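Local coordinates for protein beta-agarase B (Zobellia galactanivorans, PDB 1O4Z) that hydrolyses the beta-1,4-galactosidic linkages of agarose at random along the chain, with retention of the anomeric configuration, as a homodimeric family 16 glycoside hydrolase, at residues B[49-54]-B[141-146]; B[146-151]-B[230-235]; B[155-160]-B[323-328]; B[171-176]-B[193-198]. All blocks are in the same frame, centred on the assembly; numbering follows the deposited sequence.

From the N terminus, the loop 49-54 meets strand 142-149 in contact 1, closing a long excursion before the other three contacts begin. The same strand, through the shared Ala146, runs straight into contact 2, where it pairs with 230-235. Contact 3 joins 155-160 to 323-328; its segments alternate with those of contact 2, so the two cross, and Arg147 binds Asp328 between them. Contact 4, a short closure of 171-176 on 193-198, is nested inside the loops of both contact 2 and contact 3. Contacts 2 and 4 each pair neighbouring strands, contact 3 packs two layers together, and contact 1 lays an N-terminal loop against strand 142-149.

Contact 1. Residues B[49-54]-B[141-146]; sequences PVPADA and PVYIEA
Pro51 lies across the hydroxyl end of Tyr143, the two side chains crossing at about a right angle. Pro51 CG comes within 3.3 Å of Tyr143 OH, and Pro51 CD within 3.7 Å of Tyr143 CZ, so the pyrrolidine ring meets the outer part of the phenol. Val50 and Ala52 approach nearer the root of the ring. Val50 CG2 is 4.1 Å from Tyr143 CD2, its side chain sliding past the tyrosine in the opposite direction, while Ala52 CB stands 4.0 Å from Tyr143 CD1. All three neighbours come obliquely to the ring. Tyr143 reaches them because its CG is anti to the backbone N (chi1 -177°), which carries the ring out from the strand toward the loop. The hydroxyl is fixed by a 2.5 Å hydrogen bond from Tyr143 OH to Glu145 OE2, with the carboxylate oxygen in the plane of the phenol ring but the hydroxyl 44° out of the carboxylate plane. Glu145 is itself held by salt bridges to Arg231 and Arg331, which probably keep it ionised. The segments bury 170 Å² between them, and Trp60 also touches Val50 and Tyr143. The contact packs the loop before strand 58-62 on strand 142-149 of the family 16 beta-sandwich.

Contact 2. Residues B[146-151]-B[230-235]; sequences ARAKVM and HRFGVY
Ala146 O receives the amide of Phe232 at 2.8 Å, Phe232 N to Ala146 O, with an N-H...O angle of 168°. The CA-H of Arg231 adds a second approach to this carbonyl, Arg231 CA lying 3.3 Å from Ala146 O. The return bond, Ala146 N to Phe232 O, is also 2.8 Å and completes a hydrogen-bonded pair. Two residues on, Ala148 N gives to His230 O at 2.9 Å and His230 N to Ala148 O at 3.0 Å. Between these pairs Arg147 faces Arg231 as a non-hydrogen-bonded pair. This alternation is a strongly twisted antiparallel ladder, joining strands 142-149 and 230-238 within the jelly-roll sandwich of the family; the local strand axes are 4.7 Å apart and their directions differ by 132°. Both arginine side chains leave on one face. They reach different carboxylates, Arg147 pairing with Asp328 and Arg231 with Glu145, which probably eases the proximity of their like charges. The other face carries Ala146, Ala148, His230 and Phe232. Phe232 has CG anti to its carbonyl carbon (chi1 -56°), which swings the ring back toward the partner strand, where Ala148 O meets its edge in plane, 3.7 Å from Phe232 CE2. Val150 CG2 approaches the far end of the ring obliquely, 4.4 Å from Phe232 CZ, and Leu173 also touches this phenylalanine. His230 ND1 is hydrogen-bonded to Asp247.

Contact 3. Residues B[155-160]-B[323-328]; sequences LASDVW and NTFGVD. With NA (sodium ion), chain I.
Strands 156-163 and 324-337 face each other across the interior of the beta-sandwich, and Phe325 fills the gap between them by meeting Ser157. Their local axes approach to 8.5 Å, too far for backbone pairing, and cross at -31°. Ser157 CB sits over one face of the phenyl ring, 3.8 Å from the Phe325 centroid and 16° off its normal, a CH-pi contact. Val327 CG2 lies over the opposite face, so the ring is held between a residue of its own strand and one of the other layer. Its edge is engaged too: Asp158 O is 3.5 Å from Phe325 CE2, and Val159 CG2 is 4.2 Å from Phe325 CZ, the valine and phenylalanine side chains crossing at about a right angle. With CG anti to the backbone N (chi1 -175°), Phe325 projects into this interlayer core, characteristic of the concanavalin-like fold. An alanine at this position is likely to open a gap between the two layers and leave Ser157 CB without its aromatic face. Ser157 OG turns to Met151 N for its hydrogen bond. At the other end of the segment, Asp328 holds the sodium ion through O at 2.4 Å and OD1 at 2.3 Å, with Asn68 and Gly112 completing the site.

Contact 4. Residues B[171-176]-B[193-198]; sequences DILEAY and KKVHIS
Glu174 and His196 lie side by side and point the same way, joined by the shortest polar bond here: His196 ND1 gives to Glu174 OE1 at 2.6 Å, with an N-H...O angle of 154°. Close to the imidazole plane, OE1 accepts the N-H on its anti side, 20° out of the carboxylate plane, the carboxylate and ring planes being 30° apart. Both CG atoms are anti to their backbone N, which sets the side chains parallel on one face. Below them the backbones form a hydrogen-bonded pair, His196 N to Glu174 O at 2.8 Å. Glu174 is probably the catalytic proton donor, as in related family 16 enzymes, so His196 probably orients its carboxylate; a leucine in place of Glu174 would probably leave His196 ND1 without its acceptor and the ring freer to turn. A second pair is closed by Asp171 N to Ser198 O at 2.9 Å. Between the pairs the register slips by one residue, a classic beta bulge at Ile172 and Leu173, both facing Val159. On the interior face, Leu173 CD1 meets Val195 CG1 at 3.9 Å. The contact is looser toward Lys194, whose partly exposed side chain leads away to Glu220. There a water sits between the strands, accepting from Tyr176 N at 2.9 Å and lying 2.7 Å from Lys194 O. Strand 168-176 thus lies between 156-163 and 195-203, with Trp218 of strand 208-219 stacked on His196 and Phe232 of strand 230-238 touching Leu173 and Val195.

Contact 1. Residues B[49-54]-B[141-146]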
loop_
_atom_site.group_PDB
_atom_site.type_symbol
_atom_site.label_atom_id
_atom_site.label_comp_id
_atom_site.label_asym_id
_atom_site.label_seq_id
_atom_site.Cartn_x
_atom_site.Cartn_y
_atom_site.Cartn_z
ATOM N N PRO B 49 -6.817 28.076 -1.956
ATOM C CA PRO B 49 -6.619 26.900 -2.803
ATOM C C PRO B 49 -5.692 25.863 -2.170
ATOM O O PRO B 49 -4.708 26.240 -1.526
ATOM C CB PRO B 49 -5.971 27.496 -4.052
ATOM C CG PRO B 49 -6.529 28.868 -4.121
ATOM C CD PRO B 49 -6.563 29.328 -2.695
ATOM N N VAL B 50 -5.999 24.580 -2.333
ATOM C CA VAL B 50 -5.049 23.555 -1.912
ATOM C C VAL B 50 -4.020 23.330 -3.029
ATOM O O VAL B 50 -4.367 23.167 -4.204
ATOM C CB VAL B 50 -5.710 22.253 -1.291
ATOM C CG1 VAL B 50 -7.210 22.370 -1.169
ATOM C CG2 VAL B 50 -5.273 20.947 -1.975
ATOM N N PRO B 51 -2.748 23.415 -2.664
ATOM C CA PRO B 51 -1.669 23.440 -3.662
ATOM C C PRO B 51 -1.380 22.103 -4.295
ATOM O O PRO B 51 -0.783 22.076 -5.370
ATOM C CB PRO B 51 -0.451 23.914 -2.851
ATOM C CG PRO B 51 -0.737 23.460 -1.398
ATOM C CD PRO B 51 -2.234 23.551 -1.281
ATOM N N ALA B 52 -1.753 21.014 -3.617
ATOM C CA ALA B 52 -1.588 19.681 -4.169
ATOM C C ALA B 52 -2.614 19.521 -5.285
ATOM O O ALA B 52 -3.693 20.111 -5.212
ATOM C CB ALA B 52 -1.798 18.651 -3.104
ATOM N N ASP B 53 -2.280 18.752 -6.311
ATOM C CA ASP B 53 -3.203 18.517 -7.435
ATOM C C ASP B 53 -4.042 17.264 -7.189
ATOM O O ASP B 53 -3.512 16.148 -7.180
ATOM C CB ASP B 53 -2.433 18.372 -8.763
ATOM C CG ASP B 53 -3.366 18.288 -9.992
ATOM O OD1 ASP B 53 -4.607 18.515 -9.860
ATOM O OD2 ASP B 53 -2.937 18.006 -11.139
ATOM N N ALA B 54 -5.348 17.452 -7.004
ATOM C CA ALA B 54 -6.266 16.326 -6.762
ATOM C C ALA B 54 -6.209 15.263 -7.864
ATOM O O ALA B 54 -6.414 14.085 -7.598
ATOM C CB ALA B 54 -7.710 16.825 -6.594
ATOM N N PRO B 141 -5.638 8.910 0.402
ATOM C CA PRO B 141 -5.022 10.154 -0.057
ATOM C C PRO B 141 -5.589 11.325 0.718
ATOM O O PRO B 141 -6.800 11.411 0.877
ATOM C CB PRO B 141 -5.440 10.240 -1.537
ATOM C CG PRO B 141 -6.697 9.421 -1.660
ATOM C CD PRO B 141 -6.741 8.479 -0.481
ATOM N N VAL B 142 -4.727 12.210 1.198
ATOM C CA VAL B 142 -5.152 13.297 2.074
ATOM C C VAL B 142 -4.156 14.442 2.055
ATOM O O VAL B 142 -2.936 14.217 2.077
ATOM C CB VAL B 142 -5.355 12.786 3.536
ATOM C CG1 VAL B 142 -4.028 12.467 4.199
ATOM C CG2 VAL B 142 -6.143 13.777 4.350
ATOM N N TYR B 143 -4.682 15.664 2.020
ATOM C CA TYR B 143 -3.866 16.873 2.169
ATOM C C TYR B 143 -4.155 17.476 3.530
ATOM O O TYR B 143 -5.317 17.736 3.855
ATOM C CB TYR B 143 -4.174 17.921 1.094
ATOM C CG TYR B 143 -3.264 19.121 1.232
ATOM C CD1 TYR B 143 -1.926 19.029 0.886
ATOM C CD2 TYR B 143 -3.720 20.321 1.748
ATOM C CE1 TYR B 143 -1.068 20.103 1.024
ATOM C CE2 TYR B 143 -2.857 21.423 1.889
ATOM C CZ TYR B 143 -1.532 21.291 1.521
ATOM O OH TYR B 143 -0.643 22.324 1.652
ATOM N N ILE B 144 -3.104 17.694 4.316
ATOM C CA ILE B 144 -3.216 18.231 5.670
ATOM C C ILE B 144 -2.273 19.422 5.839
ATOM O O ILE B 144 -1.089 19.302 5.582
ATOM C CB ILE B 144 -2.847 17.139 6.698
ATOM C CG1 ILE B 144 -3.785 15.936 6.556
ATOM C CG2 ILE B 144 -2.885 17.708 8.119
ATOM C CD1 ILE B 144 -3.274 14.677 7.232
ATOM N N GLU B 145 -2.798 20.554 6.296
ATOM C CA GLU B 145 -2.027 21.793 6.347
ATOM C C GLU B 145 -2.339 22.573 7.601
ATOM O O GLU B 145 -3.507 22.796 7.917
ATOM C CB GLU B 145 -2.344 22.655 5.139
ATOM C CG GLU B 145 -1.324 23.743 4.855
ATOM C CD GLU B 145 -1.760 24.624 3.702
ATOM O OE1 GLU B 145 -2.779 25.320 3.890
ATOM O OE2 GLU B 145 -1.112 24.589 2.612
ATOM N N ALA B 146 -1.299 22.975 8.318
ATOM C CA ALA B 146 -1.447 23.812 9.498
ATOM C C ALA B 146 -0.869 25.207 9.253
ATOM O O ALA B 146 0.218 25.350 8.696
ATOM C CB ALA B 146 -0.764 23.176 10.691
#

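Contact 2. Residues B[146-151]-B[230-235]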
loop_
_atom_site.group_PDB
_atom_site.type_symbol
_atom_site.label_atom_id
_atom_site.label_comp_id
_atom_site.label_asym_id
_atom_site.label_seq_id
_atom_site.Cartn_x
_atom_site.Cartn_y
_atom_site.Cartn_z
ATOM N N ALA B 146 -1.299 22.975 8.318
ATOM C CA ALA B 146 -1.447 23.812 9.498
ATOM C C ALA B 146 -0.869 25.207 9.253
ATOM O O ALA B 146 0.218 25.350 8.696
ATOM C CB ALA B 146 -0.764 23.176 10.691
ATOM N N ARG B 147 -1.599 26.233 9.664
ATOM C CA ARG B 147 -1.062 27.585 9.742
ATOM C C ARG B 147 -0.557 27.785 11.171
ATOM O O ARG B 147 -1.330 27.822 12.114
ATOM C CB ARG B 147 -2.147 28.601 9.413
ATOM C CG ARG B 147 -1.719 30.059 9.495
ATOM C CD ARG B 147 -2.673 30.997 8.759
ATOM N NE ARG B 147 -2.071 32.305 8.534
ATOM C CZ ARG B 147 -2.040 33.277 9.439
ATOM N NH1 ARG B 147 -2.594 33.113 10.635
ATOM N NH2 ARG B 147 -1.461 34.428 9.142
ATOM N N ALA B 148 0.748 27.893 11.319
ATOM C CA ALA B 148 1.381 27.826 12.626
ATOM C C ALA B 148 2.554 28.796 12.721
ATOM O O ALA B 148 3.224 29.104 11.723
ATOM C CB ALA B 148 1.867 26.410 12.874
ATOM N N LYS B 149 2.837 29.219 13.946
ATOM C CA LYS B 149 3.981 30.046 14.232
ATOM C C LYS B 149 4.961 29.281 15.115
ATOM O O LYS B 149 4.717 29.079 16.306
ATOM C CB LYS B 149 3.542 31.333 14.930
ATOM C CG LYS B 149 4.686 32.354 15.051
ATOM C CD LYS B 149 4.174 33.758 15.280
ATOM C CE LYS B 149 4.616 34.293 16.635
ATOM N NZ LYS B 149 4.397 33.339 17.778
ATOM N N VAL B 150 6.075 28.892 14.522
ATOM C CA VAL B 150 7.174 28.237 15.221
ATOM C C VAL B 150 7.659 29.080 16.406
ATOM O O VAL B 150 7.848 30.294 16.277
ATOM C CB VAL B 150 8.343 27.975 14.228
ATOM C CG1 VAL B 150 9.592 27.474 14.930
ATOM C CG2 VAL B 150 7.908 26.963 13.159
ATOM N N MET B 151 7.834 28.433 17.561
ATOM C CA MET B 151 8.319 29.100 18.791
ATOM C C MET B 151 9.730 29.652 18.635
ATOM O O MET B 151 10.565 29.063 17.951
ATOM C CB MET B 151 8.347 28.125 19.981
ATOM C CG MET B 151 7.000 27.676 20.477
ATOM S SD MET B 151 7.050 26.639 21.988
ATOM C CE MET B 151 8.138 25.381 21.486
ATOM N N HIS B 230 3.163 30.650 9.200
ATOM C CA HIS B 230 3.324 30.081 7.867
ATOM C C HIS B 230 2.426 28.869 7.741
ATOM O O HIS B 230 1.980 28.320 8.737
ATOM C CB HIS B 230 4.788 29.682 7.631
ATOM C CG HIS B 230 5.707 30.859 7.598
ATOM N ND1 HIS B 230 5.770 31.710 6.518
ATOM C CD2 HIS B 230 6.540 31.370 8.536
ATOM C CE1 HIS B 230 6.629 32.680 6.781
ATOM N NE2 HIS B 230 7.113 32.494 7.997
ATOM N N ARG B 231 2.195 28.435 6.506
ATOM C CA ARG B 231 1.427 27.233 6.250
ATOM C C ARG B 231 2.370 26.081 5.974
ATOM O O ARG B 231 3.252 26.175 5.138
ATOM C CB ARG B 231 0.492 27.442 5.082
ATOM C CG ARG B 231 -0.685 28.347 5.408
ATOM C CD ARG B 231 -1.765 28.293 4.355
ATOM N NE ARG B 231 -1.337 28.930 3.138
ATOM C CZ ARG B 231 -1.367 28.418 1.913
ATOM N NH1 ARG B 231 -1.781 27.190 1.634
ATOM N NH2 ARG B 231 -0.937 29.185 0.929
ATOM N N PHE B 232 2.182 24.988 6.692
ATOM C CA PHE B 232 2.987 23.798 6.503
ATOM C C PHE B 232 2.031 22.667 6.209
ATOM O O PHE B 232 1.151 22.378 7.021
ATOM C CB PHE B 232 3.784 23.505 7.770
ATOM C CG PHE B 232 4.655 24.645 8.227
ATOM C CD1 PHE B 232 5.938 24.800 7.729
ATOM C CD2 PHE B 232 4.201 25.550 9.174
ATOM C CE1 PHE B 232 6.755 25.840 8.159
ATOM C CE2 PHE B 232 5.001 26.585 9.602
ATOM C CZ PHE B 232 6.287 26.733 9.081
ATOM N N GLY B 233 2.198 22.027 5.047
ATOM C CA GLY B 233 1.305 20.965 4.619
ATOM C C GLY B 233 1.989 19.763 3.986
ATOM O O GLY B 233 3.127 19.830 3.512
ATOM N N VAL B 234 1.269 18.640 3.983
ATOM C CA VAL B 234 1.708 17.442 3.287
ATOM C C VAL B 234 0.563 16.861 2.476
ATOM O O VAL B 234 -0.550 16.770 2.965
ATOM C CB VAL B 234 2.319 16.360 4.256
ATOM C CG1 VAL B 234 1.251 15.691 5.153
ATOM C CG2 VAL B 234 3.049 15.309 3.464
ATOM N N TYR B 235 0.851 16.498 1.228
ATOM C CA TYR B 235 -0.002 15.598 0.469
ATOM C C TYR B 235 0.533 14.196 0.649
ATOM O O TYR B 235 1.523 13.807 0.040
ATOM C CB TYR B 235 -0.014 15.945 -1.019
ATOM C CG TYR B 235 -0.993 15.140 -1.864
ATOM C CD1 TYR B 235 -2.049 14.444 -1.289
ATOM C CD2 TYR B 235 -0.874 15.101 -3.240
ATOM C CE1 TYR B 235 -2.968 13.729 -2.057
ATOM C CE2 TYR B 235 -1.785 14.377 -4.023
ATOM C CZ TYR B 235 -2.832 13.698 -3.414
ATOM O OH TYR B 235 -3.748 12.987 -4.141
#

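Contact 3. Residues B[155-160]-B[323-328]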
loop_
_atom_site.group_PDB
_atom_site.type_symbol
_atom_site.label_atom_id
_atom_site.label_comp_id
_atom_site.label_asym_id
_atom_site.label_seq_id
_atom_site.Cartn_x
_atom_site.Cartn_y
_atom_site.Cartn_z
ATOM N N LEU B 155 13.119 24.307 21.994
ATOM C CA LEU B 155 12.156 23.221 21.922
ATOM C C LEU B 155 11.648 23.044 20.487
ATOM O O LEU B 155 11.642 23.983 19.710
ATOM C CB LEU B 155 10.980 23.471 22.874
ATOM C CG LEU B 155 11.319 23.576 24.374
ATOM C CD1 LEU B 155 10.123 24.044 25.207
ATOM C CD2 LEU B 155 11.877 22.253 24.959
ATOM N N ALA B 156 11.233 21.820 20.158
ATOM C CA ALA B 156 10.609 21.507 18.879
ATOM C C ALA B 156 9.169 21.987 18.851
ATOM O O ALA B 156 8.440 21.838 19.827
ATOM C CB ALA B 156 10.652 20.015 18.642
ATOM N N SER B 157 8.778 22.599 17.743
ATOM C CA SER B 157 7.384 22.932 17.449
ATOM C C SER B 157 6.954 21.907 16.388
ATOM O O SER B 157 7.590 21.802 15.332
ATOM C CB SER B 157 7.304 24.354 16.930
ATOM O OG SER B 157 7.838 25.272 17.867
ATOM N N ASP B 158 5.924 21.114 16.696
ATOM C CA ASP B 158 5.581 19.947 15.885
ATOM C C ASP B 158 4.114 19.888 15.496
ATOM O O ASP B 158 3.232 20.116 16.327
ATOM C CB ASP B 158 5.892 18.622 16.601
ATOM C CG ASP B 158 7.279 18.575 17.190
ATOM O OD1 ASP B 158 8.239 18.893 16.452
ATOM O OD2 ASP B 158 7.490 18.212 18.383
ATOM N N VAL B 159 3.891 19.565 14.221
ATOM C CA VAL B 159 2.623 19.070 13.711
ATOM C C VAL B 159 2.957 17.813 12.941
ATOM O O VAL B 159 3.707 17.847 11.977
ATOM C CB VAL B 159 1.939 20.057 12.752
ATOM C CG1 VAL B 159 0.535 19.513 12.333
ATOM C CG2 VAL B 159 1.830 21.428 13.391
ATOM N N TRP B 160 2.407 16.692 13.370
ATOM C CA TRP B 160 2.792 15.408 12.821
ATOM C C TRP B 160 1.672 14.390 12.884
ATOM O O TRP B 160 0.603 14.657 13.442
ATOM C CB TRP B 160 4.074 14.898 13.475
ATOM C CG TRP B 160 4.069 14.813 14.959
ATOM C CD1 TRP B 160 3.830 15.818 15.847
ATOM C CD2 TRP B 160 4.328 13.650 15.737
ATOM N NE1 TRP B 160 3.943 15.355 17.136
ATOM C CE2 TRP B 160 4.237 14.023 17.097
ATOM C CE3 TRP B 160 4.619 12.322 15.426
ATOM C CZ2 TRP B 160 4.432 13.118 18.136
ATOM C CZ3 TRP B 160 4.816 11.435 16.438
ATOM C CH2 TRP B 160 4.734 11.831 17.789
ATOM N N ASN B 323 8.103 30.705 24.289
ATOM C CA ASN B 323 7.788 29.299 24.510
ATOM C C ASN B 323 6.304 28.973 24.405
ATOM O O ASN B 323 5.819 28.054 25.058
ATOM C CB ASN B 323 8.355 28.846 25.854
ATOM C CG ASN B 323 9.826 29.078 25.942
ATOM O OD1 ASN B 323 10.641 28.251 25.461
ATOM N ND2 ASN B 323 10.205 30.222 26.520
ATOM N N THR B 324 5.606 29.715 23.553
ATOM C CA THR B 324 4.210 29.448 23.226
ATOM C C THR B 324 4.084 29.172 21.732
ATOM O O THR B 324 4.422 30.002 20.903
ATOM C CB THR B 324 3.339 30.649 23.641
ATOM O OG1 THR B 324 3.353 30.760 25.065
ATOM C CG2 THR B 324 1.884 30.431 23.313
ATOM N N PHE B 325 3.652 27.966 21.406
ATOM C CA PHE B 325 3.421 27.540 20.033
ATOM C C PHE B 325 1.983 27.866 19.709
ATOM O O PHE B 325 1.087 27.515 20.446
ATOM C CB PHE B 325 3.693 26.032 19.916
ATOM C CG PHE B 325 3.609 25.462 18.518
ATOM C CD1 PHE B 325 4.009 26.180 17.406
ATOM C CD2 PHE B 325 3.165 24.152 18.333
ATOM C CE1 PHE B 325 3.936 25.615 16.121
ATOM C CE2 PHE B 325 3.105 23.573 17.071
ATOM C CZ PHE B 325 3.481 24.304 15.963
ATOM N N GLY B 326 1.776 28.567 18.607
ATOM C CA GLY B 326 0.451 28.945 18.155
ATOM C C GLY B 326 0.090 28.315 16.818
ATOM O O GLY B 326 0.880 28.347 15.878
ATOM N N VAL B 327 -1.104 27.745 16.749
ATOM C CA VAL B 327 -1.650 27.189 15.524
ATOM C C VAL B 327 -2.983 27.865 15.267
ATOM O O VAL B 327 -3.940 27.676 16.016
ATOM C CB VAL B 327 -1.858 25.653 15.615
ATOM C CG1 VAL B 327 -2.552 25.130 14.344
ATOM C CG2 VAL B 327 -0.500 24.931 15.848
ATOM N N ASP B 328 -3.040 28.668 14.211
ATOM C CA ASP B 328 -4.264 29.373 13.837
ATOM C C ASP B 328 -5.310 28.379 13.324
ATOM O O ASP B 328 -6.473 28.460 13.687
ATOM C CB ASP B 328 -3.931 30.430 12.781
ATOM C CG ASP B 328 -5.133 31.281 12.366
ATOM O OD1 ASP B 328 -6.169 31.312 13.066
ATOM O OD2 ASP B 328 -5.108 31.965 11.327
HETATM NA NA NA I . -8.007 30.209 14.014
#

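Contact 4. Residues B[171-176]-B[193-198]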
loop_
_atom_site.group_PDB
_atom_site.type_symbol
_atom_site.label_atom_id
_atom_site.label_comp_id
_atom_site.label_asym_id
_atom_site.label_seq_id
_atom_site.Cartn_x
_atom_site.Cartn_y
_atom_site.Cartn_z
ATOM N N ASP B 171 6.058 13.643 9.534
ATOM C CA ASP B 171 6.303 14.940 10.151
ATOM C C ASP B 171 6.071 16.072 9.153
ATOM O O ASP B 171 6.856 16.268 8.230
ATOM C CB ASP B 171 7.721 14.978 10.701
ATOM C CG ASP B 171 8.004 13.820 11.639
ATOM O OD1 ASP B 171 7.154 13.539 12.521
ATOM O OD2 ASP B 171 9.036 13.118 11.561
ATOM N N ILE B 172 4.978 16.800 9.346
ATOM C CA ILE B 172 4.608 17.916 8.481
ATOM C C ILE B 172 5.454 19.136 8.847
ATOM O O ILE B 172 5.953 19.842 7.972
ATOM C CB ILE B 172 3.089 18.219 8.618
ATOM C CG1 ILE B 172 2.274 16.957 8.315
ATOM C CG2 ILE B 172 2.640 19.320 7.667
ATOM C CD1 ILE B 172 0.837 17.014 8.782
ATOM N N LEU B 173 5.594 19.374 10.149
ATOM C CA LEU B 173 6.418 20.453 10.693
ATOM C C LEU B 173 7.155 19.979 11.940
ATOM O O LEU B 173 6.520 19.603 12.941
ATOM C CB LEU B 173 5.552 21.644 11.077
ATOM C CG LEU B 173 6.186 22.737 11.953
ATOM C CD1 LEU B 173 7.197 23.520 11.124
ATOM C CD2 LEU B 173 5.115 23.663 12.489
ATOM N N GLU B 174 8.483 20.011 11.885
ATOM C CA GLU B 174 9.314 19.824 13.072
ATOM C C GLU B 174 10.403 20.883 12.996
ATOM O O GLU B 174 11.235 20.840 12.102
ATOM C CB GLU B 174 9.907 18.404 13.118
ATOM C CG GLU B 174 10.965 18.189 14.202
ATOM C CD GLU B 174 11.352 16.729 14.397
ATOM O OE1 GLU B 174 11.721 16.052 13.404
ATOM O OE2 GLU B 174 11.308 16.255 15.561
ATOM N N ALA B 175 10.371 21.855 13.900
ATOM C CA ALA B 175 11.229 23.037 13.777
ATOM C C ALA B 175 11.665 23.546 15.127
ATOM O O ALA B 175 10.871 23.610 16.056
ATOM C CB ALA B 175 10.504 24.138 13.025
ATOM N N TYR B 176 12.932 23.931 15.215
ATOM C CA TYR B 176 13.537 24.438 16.442
ATOM C C TYR B 176 13.879 25.895 16.171
ATOM O O TYR B 176 14.887 26.184 15.550
ATOM C CB TYR B 176 14.785 23.610 16.786
ATOM C CG TYR B 176 14.594 22.101 16.656
ATOM C CD1 TYR B 176 14.771 21.458 15.418
ATOM C CD2 TYR B 176 14.248 21.316 17.763
ATOM C CE1 TYR B 176 14.602 20.086 15.279
ATOM C CE2 TYR B 176 14.091 19.920 17.634
ATOM C CZ TYR B 176 14.271 19.310 16.380
ATOM O OH TYR B 176 14.110 17.939 16.224
ATOM N N LYS B 193 16.310 28.848 10.882
ATOM C CA LYS B 193 16.027 28.988 9.465
ATOM C C LYS B 193 15.739 27.643 8.764
ATOM O O LYS B 193 15.677 27.594 7.536
ATOM C CB LYS B 193 17.220 29.669 8.790
ATOM C CG LYS B 193 17.370 31.153 9.130
ATOM C CD LYS B 193 18.766 31.685 8.806
ATOM C CE LYS B 193 18.837 33.199 8.949
ATOM N NZ LYS B 193 20.170 33.721 8.493
ATOM N N LYS B 194 15.560 26.572 9.538
ATOM C CA LYS B 194 15.311 25.238 9.001
ATOM C C LYS B 194 13.981 24.648 9.485
ATOM O O LYS B 194 13.598 24.783 10.651
ATOM C CB LYS B 194 16.440 24.287 9.383
ATOM C CG LYS B 194 17.726 24.446 8.602
ATOM C CD LYS B 194 18.824 23.556 9.216
ATOM C CE LYS B 194 20.117 23.581 8.415
ATOM N NZ LYS B 194 20.719 24.922 8.284
ATOM N N VAL B 195 13.289 23.983 8.570
ATOM C CA VAL B 195 12.094 23.212 8.874
ATOM C C VAL B 195 12.402 21.766 8.511
ATOM O O VAL B 195 12.734 21.458 7.359
ATOM C CB VAL B 195 10.873 23.723 8.058
ATOM C CG1 VAL B 195 9.678 22.812 8.218
ATOM C CG2 VAL B 195 10.492 25.144 8.508
ATOM N N HIS B 196 12.332 20.883 9.500
ATOM C CA HIS B 196 12.511 19.462 9.257
ATOM C C HIS B 196 11.198 18.855 8.751
ATOM O O HIS B 196 10.177 18.942 9.405
ATOM C CB HIS B 196 12.986 18.756 10.511
ATOM C CG HIS B 196 13.416 17.343 10.299
ATOM N ND1 HIS B 196 12.978 16.315 11.105
ATOM C CD2 HIS B 196 14.267 16.785 9.402
ATOM C CE1 HIS B 196 13.542 15.185 10.714
ATOM N NE2 HIS B 196 14.324 15.442 9.681
ATOM N N ILE B 197 11.253 18.289 7.554
ATOM C CA ILE B 197 10.115 17.682 6.906
ATOM C C ILE B 197 10.524 16.271 6.543
ATOM O O ILE B 197 11.486 16.053 5.812
ATOM C CB ILE B 197 9.661 18.467 5.666
ATOM C CG1 ILE B 197 10.849 18.885 4.784
ATOM C CG2 ILE B 197 8.825 19.675 6.113
ATOM C CD1 ILE B 197 10.430 19.456 3.442
ATOM N N SER B 198 9.816 15.310 7.113
ATOM C CA SER B 198 10.311 13.947 7.132
ATOM C C SER B 198 9.206 12.941 7.413
ATOM O O SER B 198 8.023 13.284 7.475
ATOM C CB SER B 198 11.448 13.807 8.161
ATOM O OG SER B 198 12.239 12.673 7.877
HETATM O O HOH W 1 14.747 23.931 12.958
#